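EvdO2 (Micromonospora carbonacea, PDB 4XAB) probably catalyses an oxidative cyclization in orthosomycin biosynthesis, as a metal-dependent oxygenase of the phytanoyl-CoA dioxygenase family. Local coordinates at residues G113-L117 / R227-L231; I116-Y122 / N220-R226. All coordinates share one frame; numbering follows the deposited sequence.

Interaction 1: G113-L117 / R227-L231; sequences GHAIL and RAYVL
Gly113 meets Leu231 and the end of Tyr229 with bare backbone: its CA lies 3.3 Å from Val230 O in a CA-H...O contact and 4.1 Å from Leu231 CD2. The absence of a side chain probably suits this place, since it leaves room for the Tyr229 hydroxyl. Next, His114 exchanges two backbone bonds with Val230, a weak one from His114 N to Val230 O and a short one of 2.7 Å from Val230 N to His114 O. His114 CB packs against Val230 CB, and with CG anti to the backbone N (chi1 180°) the ring is carried on past Val230; its NE2 is engaged by the amide of Gln74, and Ile116 CG1 lies over one face of the ring, near its rim. Ala115, across from Tyr229, is small enough to leave room for Tyr42 of helix 32-45. Ile116 repeats the backbone exchange with Ala228, its N reaching Ala228 O at 3.1 Å and its O receiving Ala228 N at 3.0 Å, while the branched chain carries CD1 to 4.0 Å from Val230 CG2. Leu117 finally lies alongside the aliphatic part of Arg227, with Leu117 CD1 3.9 Å from Arg227 CG; this leaves the guanidinium to form a salt bridge with Asp151. Such antiparallel pairing of neighbouring strands, at 163° between their directions, belongs to the double-stranded beta helix of this cupin-clan enzyme.

Interaction 2: I116-Y122 / N220-R226; sequences ILKPPRY and NLTDQPR
Pro120 rests its ring against the backbone around Asp223 and on the ring of Pro225, with Pro120 CB 3.4 Å from Asp223 O and Pro120 CG 4.0 Å from Pro225 CD. It belongs to a type II beta turn, Pro119 to Tyr122, which packs on an Asx turn begun by Asn220. Proline suits the second position of the type II turn, where phi is near -60°, and Arg121 takes the positive phi of the third position. Beyond the turns, Lys118 and Arg226 close the strand pair with two backbone bonds.

Asn220 stitches the two loops together. With CG anti to the backbone N (chi1 176°), ND2 is brought to the other segment, where it gives a bond of 2.8 Å to Pro119 O from above the carbonyl plane; Tyr122 N reaches the same oxygen from the opposite face. ND2 also binds Gln224 O at 2.9 Å, in the plane of its own amide. At the other end of the amide, OD1 takes the Thr222 hydroxyl OG1 on a lone pair at 2.7 Å and Thr222 N from above the plane. With an alanine here, Pro119 O and Gln224 O are likely to lose the ND2 donor, and the Thr222 hydroxyl its OD1 acceptor, so that one of the ties between the loops goes. Lys118 slides past Asn220 in the opposite direction, its aliphatic CE 3.8 Å from Asn220 CB.

On the exposed side Arg121 N binds Thr222 O, and Arg121 NE makes a salt bridge of 3.0 Å to Asp223 OD1, which lies in the guanidinium plane although the carboxylate itself is turned 65° from it.

In the fold
Interactions 1 and 2 are consecutive parts of one pairing: strand 110-118 runs beside strand 226-234, and Ile116 and Leu117 serve both. Their centres are 14 Å apart. Interaction 1 is the buried part, its centre about 7 Å from the centre of the chain, and interaction 2 the more open end, its centre about 16 Å from that point. The nickel ion is held by His129, Asp131 and His215, which follow 116-122 and precede 220-226, so the paired loops lie close in sequence to the metal ligands. The side chains of His114 and Ile116 are about 7 and 8 Å from the nickel, and that of Ile116 about 5 Å from a bound imidazole, probably from the crystallisation liquor.

Interaction 1: G113-L117 / R227-L231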
loop_
_atom_site.group_PDB
_atom_site.type_symbol
_atom_site.label_atom_id
_atom_site.label_comp_id
_atom_site.label_asym_id
_atom_site.label_seq_id
_atom_site.Cartn_x
_atom_site.Cartn_y
_atom_site.Cartn_z
ATOM N N GLY A 113 -1.455 -8.816 5.183
ATOM C CA GLY A 113 -0.240 -8.298 4.577
ATOM C C GLY A 113 -0.363 -8.237 3.069
ATOM O O GLY A 113 -1.251 -8.843 2.476
ATOM N N HIS A 114 0.541 -7.503 2.438
ATOM C CA HIS A 114 0.530 -7.365 0.993
ATOM C C HIS A 114 1.957 -7.009 0.557
ATOM O O HIS A 114 2.536 -6.044 1.052
ATOM C CB HIS A 114 -0.493 -6.299 0.563
ATOM C CG HIS A 114 -0.568 -6.079 -0.917
ATOM N ND1 HIS A 114 -1.082 -4.925 -1.471
ATOM C CD2 HIS A 114 -0.204 -6.866 -1.957
ATOM C CE1 HIS A 114 -1.022 -5.008 -2.789
ATOM N NE2 HIS A 114 -0.497 -6.176 -3.110
ATOM N N ALA A 115 2.524 -7.810 -0.342
ATOM C CA ALA A 115 3.894 -7.598 -0.794
ATOM C C ALA A 115 3.904 -7.088 -2.220
ATOM O O ALA A 115 3.159 -7.577 -3.075
ATOM C CB ALA A 115 4.700 -8.874 -0.681
ATOM N N ILE A 116 4.759 -6.104 -2.465
ATOM C CA ILE A 116 4.871 -5.472 -3.766
ATOM C C ILE A 116 6.331 -5.362 -4.150
ATOM O O ILE A 116 7.161 -4.964 -3.332
ATOM C CB ILE A 116 4.251 -4.057 -3.774
ATOM C CG1 ILE A 116 2.770 -4.111 -3.413
ATOM C CG2 ILE A 116 4.470 -3.376 -5.134
ATOM C CD1 ILE A 116 2.221 -2.759 -3.013
ATOM N N LEU A 117 6.648 -5.734 -5.388
ATOM C CA LEU A 117 7.961 -5.440 -5.944
ATOM C C LEU A 117 7.780 -4.715 -7.276
ATOM O O LEU A 117 7.131 -5.235 -8.177
ATOM C CB LEU A 117 8.778 -6.729 -6.115
ATOM C CG LEU A 117 10.225 -6.618 -6.601
ATOM C CD1 LEU A 117 11.025 -7.801 -6.099
ATOM C CD2 LEU A 117 10.302 -6.545 -8.123
ATOM N N ARG A 227 10.887 -2.422 -3.310
ATOM C CA ARG A 227 10.004 -3.343 -2.593
ATOM C C ARG A 227 9.288 -2.674 -1.435
ATOM O O ARG A 227 9.859 -1.858 -0.721
ATOM C CB ARG A 227 10.812 -4.539 -2.084
ATOM C CG ARG A 227 11.505 -5.304 -3.205
ATOM C CD ARG A 227 12.713 -6.083 -2.702
ATOM N NE ARG A 227 13.827 -5.222 -2.304
ATOM C CZ ARG A 227 15.007 -5.687 -1.895
ATOM N NH1 ARG A 227 15.214 -6.997 -1.827
ATOM N NH2 ARG A 227 15.979 -4.847 -1.548
ATOM N N ALA A 228 8.020 -3.026 -1.249
ATOM C CA ALA A 228 7.256 -2.503 -0.127
ATOM C C ALA A 228 6.514 -3.646 0.525
ATOM O O ALA A 228 6.104 -4.594 -0.146
ATOM C CB ALA A 228 6.279 -1.415 -0.586
ATOM N N TYR A 229 6.365 -3.566 1.841
ATOM C CA TYR A 229 5.568 -4.521 2.587
ATOM C C TYR A 229 4.435 -3.732 3.211
ATOM O O TYR A 229 4.669 -2.787 3.967
ATOM C CB TYR A 229 6.397 -5.236 3.647
ATOM C CG TYR A 229 5.610 -6.166 4.543
ATOM C CD1 TYR A 229 4.945 -7.269 4.020
ATOM C CD2 TYR A 229 5.552 -5.959 5.915
ATOM C CE1 TYR A 229 4.237 -8.128 4.835
ATOM C CE2 TYR A 229 4.846 -6.819 6.740
ATOM C CZ TYR A 229 4.194 -7.900 6.195
ATOM O OH TYR A 229 3.486 -8.761 7.001
ATOM N N VAL A 230 3.210 -4.094 2.861
ATOM C CA VAL A 230 2.058 -3.303 3.254
ATOM C C VAL A 230 1.247 -4.073 4.280
ATOM O O VAL A 230 0.929 -5.243 4.078
ATOM C CB VAL A 230 1.157 -2.953 2.040
ATOM C CG1 VAL A 230 0.013 -2.068 2.483
ATOM C CG2 VAL A 230 1.968 -2.256 0.947
ATOM N N LEU A 231 0.923 -3.423 5.391
ATOM C CA LEU A 231 0.013 -4.007 6.364
ATOM C C LEU A 231 -1.255 -3.184 6.382
ATOM O O LEU A 231 -1.214 -1.960 6.455
ATOM C CB LEU A 231 0.653 -4.045 7.748
ATOM C CG LEU A 231 1.713 -5.126 7.926
ATOM C CD1 LEU A 231 2.523 -4.849 9.192
ATOM C CD2 LEU A 231 1.031 -6.498 7.997
#

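Interaction 2: I116-Y122 / N220-R226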
loop_
_atom_site.group_PDB
_atom_site.type_symbol
_atom_site.label_atom_id
_atom_site.label_comp_id
_atom_site.label_asym_id
_atom_site.label_seq_id
_atom_site.Cartn_x
_atom_site.Cartn_y
_atom_site.Cartn_z
ATOM N N ILE A 116 4.759 -6.104 -2.465
ATOM C CA ILE A 116 4.871 -5.472 -3.766
ATOM C C ILE A 116 6.331 -5.362 -4.150
ATOM O O ILE A 116 7.161 -4.964 -3.332
ATOM C CB ILE A 116 4.251 -4.057 -3.774
ATOM C CG1 ILE A 116 2.770 -4.111 -3.413
ATOM C CG2 ILE A 116 4.470 -3.376 -5.134
ATOM C CD1 ILE A 116 2.221 -2.759 -3.013
ATOM N N LEU A 117 6.648 -5.734 -5.388
ATOM C CA LEU A 117 7.961 -5.440 -5.944
ATOM C C LEU A 117 7.780 -4.715 -7.276
ATOM O O LEU A 117 7.131 -5.235 -8.177
ATOM C CB LEU A 117 8.778 -6.729 -6.115
ATOM C CG LEU A 117 10.225 -6.618 -6.601
ATOM C CD1 LEU A 117 11.025 -7.801 -6.099
ATOM C CD2 LEU A 117 10.302 -6.545 -8.123
ATOM N N LYS A 118 8.331 -3.504 -7.375
ATOM C CA LYS A 118 8.374 -2.759 -8.630
ATOM C C LYS A 118 9.691 -3.037 -9.317
ATOM O O LYS A 118 10.732 -2.576 -8.849
ATOM C CB LYS A 118 8.245 -1.251 -8.409
ATOM C CG LYS A 118 6.931 -0.791 -7.858
ATOM C CD LYS A 118 6.886 0.729 -7.830
ATOM C CE LYS A 118 6.945 1.325 -9.223
ATOM N NZ LYS A 118 5.614 1.271 -9.889
ATOM N N PRO A 119 9.649 -3.782 -10.430
ATOM C CA PRO A 119 10.851 -4.153 -11.179
ATOM C C PRO A 119 11.613 -2.925 -11.647
ATOM O O PRO A 119 11.014 -1.857 -11.768
ATOM C CB PRO A 119 10.298 -4.939 -12.378
ATOM C CG PRO A 119 8.919 -5.316 -11.999
ATOM C CD PRO A 119 8.419 -4.277 -11.067
ATOM N N PRO A 120 12.920 -3.069 -11.910
ATOM C CA PRO A 120 13.670 -1.983 -12.545
ATOM C C PRO A 120 13.008 -1.571 -13.851
ATOM O O PRO A 120 12.531 -2.437 -14.588
ATOM C CB PRO A 120 15.053 -2.600 -12.811
ATOM C CG PRO A 120 15.132 -3.796 -11.925
ATOM C CD PRO A 120 13.728 -4.294 -11.763
ATOM N N ARG A 121 12.954 -0.270 -14.103
ATOM C CA ARG A 121 12.415 0.287 -15.341
ATOM C C ARG A 121 10.960 -0.070 -15.576
ATOM O O ARG A 121 10.478 -0.004 -16.704
ATOM C CB ARG A 121 13.265 -0.157 -16.526
ATOM C CG ARG A 121 14.684 0.363 -16.437
ATOM C CD ARG A 121 14.684 1.875 -16.356
ATOM N NE ARG A 121 16.033 2.432 -16.286
ATOM C CZ ARG A 121 16.299 3.731 -16.357
ATOM N NH1 ARG A 121 15.306 4.601 -16.501
ATOM N NH2 ARG A 121 17.551 4.160 -16.288
ATOM N N TYR A 122 10.251 -0.426 -14.510
ATOM C CA TYR A 122 8.828 -0.690 -14.625
ATOM C C TYR A 122 8.120 0.618 -14.945
ATOM O O TYR A 122 8.077 1.518 -14.113
ATOM C CB TYR A 122 8.278 -1.309 -13.342
ATOM C CG TYR A 122 6.833 -1.733 -13.482
ATOM C CD1 TYR A 122 6.489 -2.828 -14.266
ATOM C CD2 TYR A 122 5.814 -1.018 -12.868
ATOM C CE1 TYR A 122 5.173 -3.213 -14.418
ATOM C CE2 TYR A 122 4.493 -1.397 -13.019
ATOM C CZ TYR A 122 4.184 -2.495 -13.792
ATOM O OH TYR A 122 2.872 -2.881 -13.943
ATOM N N ASN A 220 8.788 3.095 -11.926
ATOM C CA ASN A 220 10.148 2.977 -11.404
ATOM C C ASN A 220 11.131 3.222 -12.529
ATOM O O ASN A 220 11.438 2.321 -13.300
ATOM C CB ASN A 220 10.365 1.602 -10.760
ATOM C CG ASN A 220 11.794 1.387 -10.299
ATOM O OD1 ASN A 220 12.542 2.338 -10.107
ATOM N ND2 ASN A 220 12.171 0.126 -10.109
ATOM N N LEU A 221 11.618 4.456 -12.629
ATOM C CA LEU A 221 12.548 4.821 -13.689
ATOM C C LEU A 221 13.995 4.488 -13.350
ATOM O O LEU A 221 14.904 4.980 -13.998
ATOM C CB LEU A 221 12.435 6.317 -14.002
ATOM C CG LEU A 221 11.014 6.812 -14.286
ATOM C CD1 LEU A 221 10.991 8.321 -14.461
ATOM C CD2 LEU A 221 10.420 6.110 -15.501
ATOM N N THR A 222 14.210 3.653 -12.344
ATOM C CA THR A 222 15.566 3.341 -11.908
ATOM C C THR A 222 15.921 1.901 -12.252
ATOM O O THR A 222 15.053 1.096 -12.578
ATOM C CB THR A 222 15.755 3.547 -10.385
ATOM O OG1 THR A 222 15.226 2.418 -9.684
ATOM C CG2 THR A 222 15.078 4.829 -9.903
ATOM N N ASP A 223 17.203 1.567 -12.163
ATOM C CA ASP A 223 17.635 0.237 -12.544
ATOM C C ASP A 223 17.609 -0.752 -11.386
ATOM O O ASP A 223 18.124 -1.861 -11.516
ATOM C CB ASP A 223 19.037 0.303 -13.161
ATOM C CG ASP A 223 19.033 0.957 -14.534
ATOM O OD1 ASP A 223 18.202 0.557 -15.376
ATOM O OD2 ASP A 223 19.845 1.877 -14.772
ATOM N N GLN A 224 16.967 -0.372 -10.281
ATOM C CA GLN A 224 16.902 -1.217 -9.090
ATOM C C GLN A 224 15.460 -1.498 -8.707
ATOM O O GLN A 224 14.621 -0.596 -8.771
ATOM C CB GLN A 224 17.620 -0.559 -7.901
ATOM C CG GLN A 224 19.110 -0.296 -8.134
ATOM C CD GLN A 224 19.350 0.901 -9.033
ATOM O OE1 GLN A 224 18.638 1.907 -8.950
ATOM N NE2 GLN A 224 20.348 0.798 -9.909
ATOM N N PRO A 225 15.169 -2.740 -8.278
ATOM C CA PRO A 225 13.803 -3.051 -7.838
ATOM C C PRO A 225 13.467 -2.257 -6.589
ATOM O O PRO A 225 14.366 -1.904 -5.827
ATOM C CB PRO A 225 13.847 -4.558 -7.539
ATOM C CG PRO A 225 15.201 -5.033 -8.024
ATOM C CD PRO A 225 16.097 -3.846 -8.006
ATOM N N ARG A 226 12.186 -1.962 -6.394
ATOM C CA ARG A 226 11.740 -1.236 -5.224
ATOM C C ARG A 226 10.642 -2.031 -4.554
ATOM O O ARG A 226 9.606 -2.296 -5.165
ATOM C CB ARG A 226 11.242 0.150 -5.609
ATOM C CG ARG A 226 12.228 0.898 -6.475
ATOM C CD ARG A 226 13.388 1.412 -5.641
ATOM N NE ARG A 226 14.467 1.854 -6.507
ATOM C CZ ARG A 226 15.445 2.661 -6.122
ATOM N NH1 ARG A 226 15.471 3.120 -4.879
ATOM N NH2 ARG A 226 16.390 3.009 -6.982
#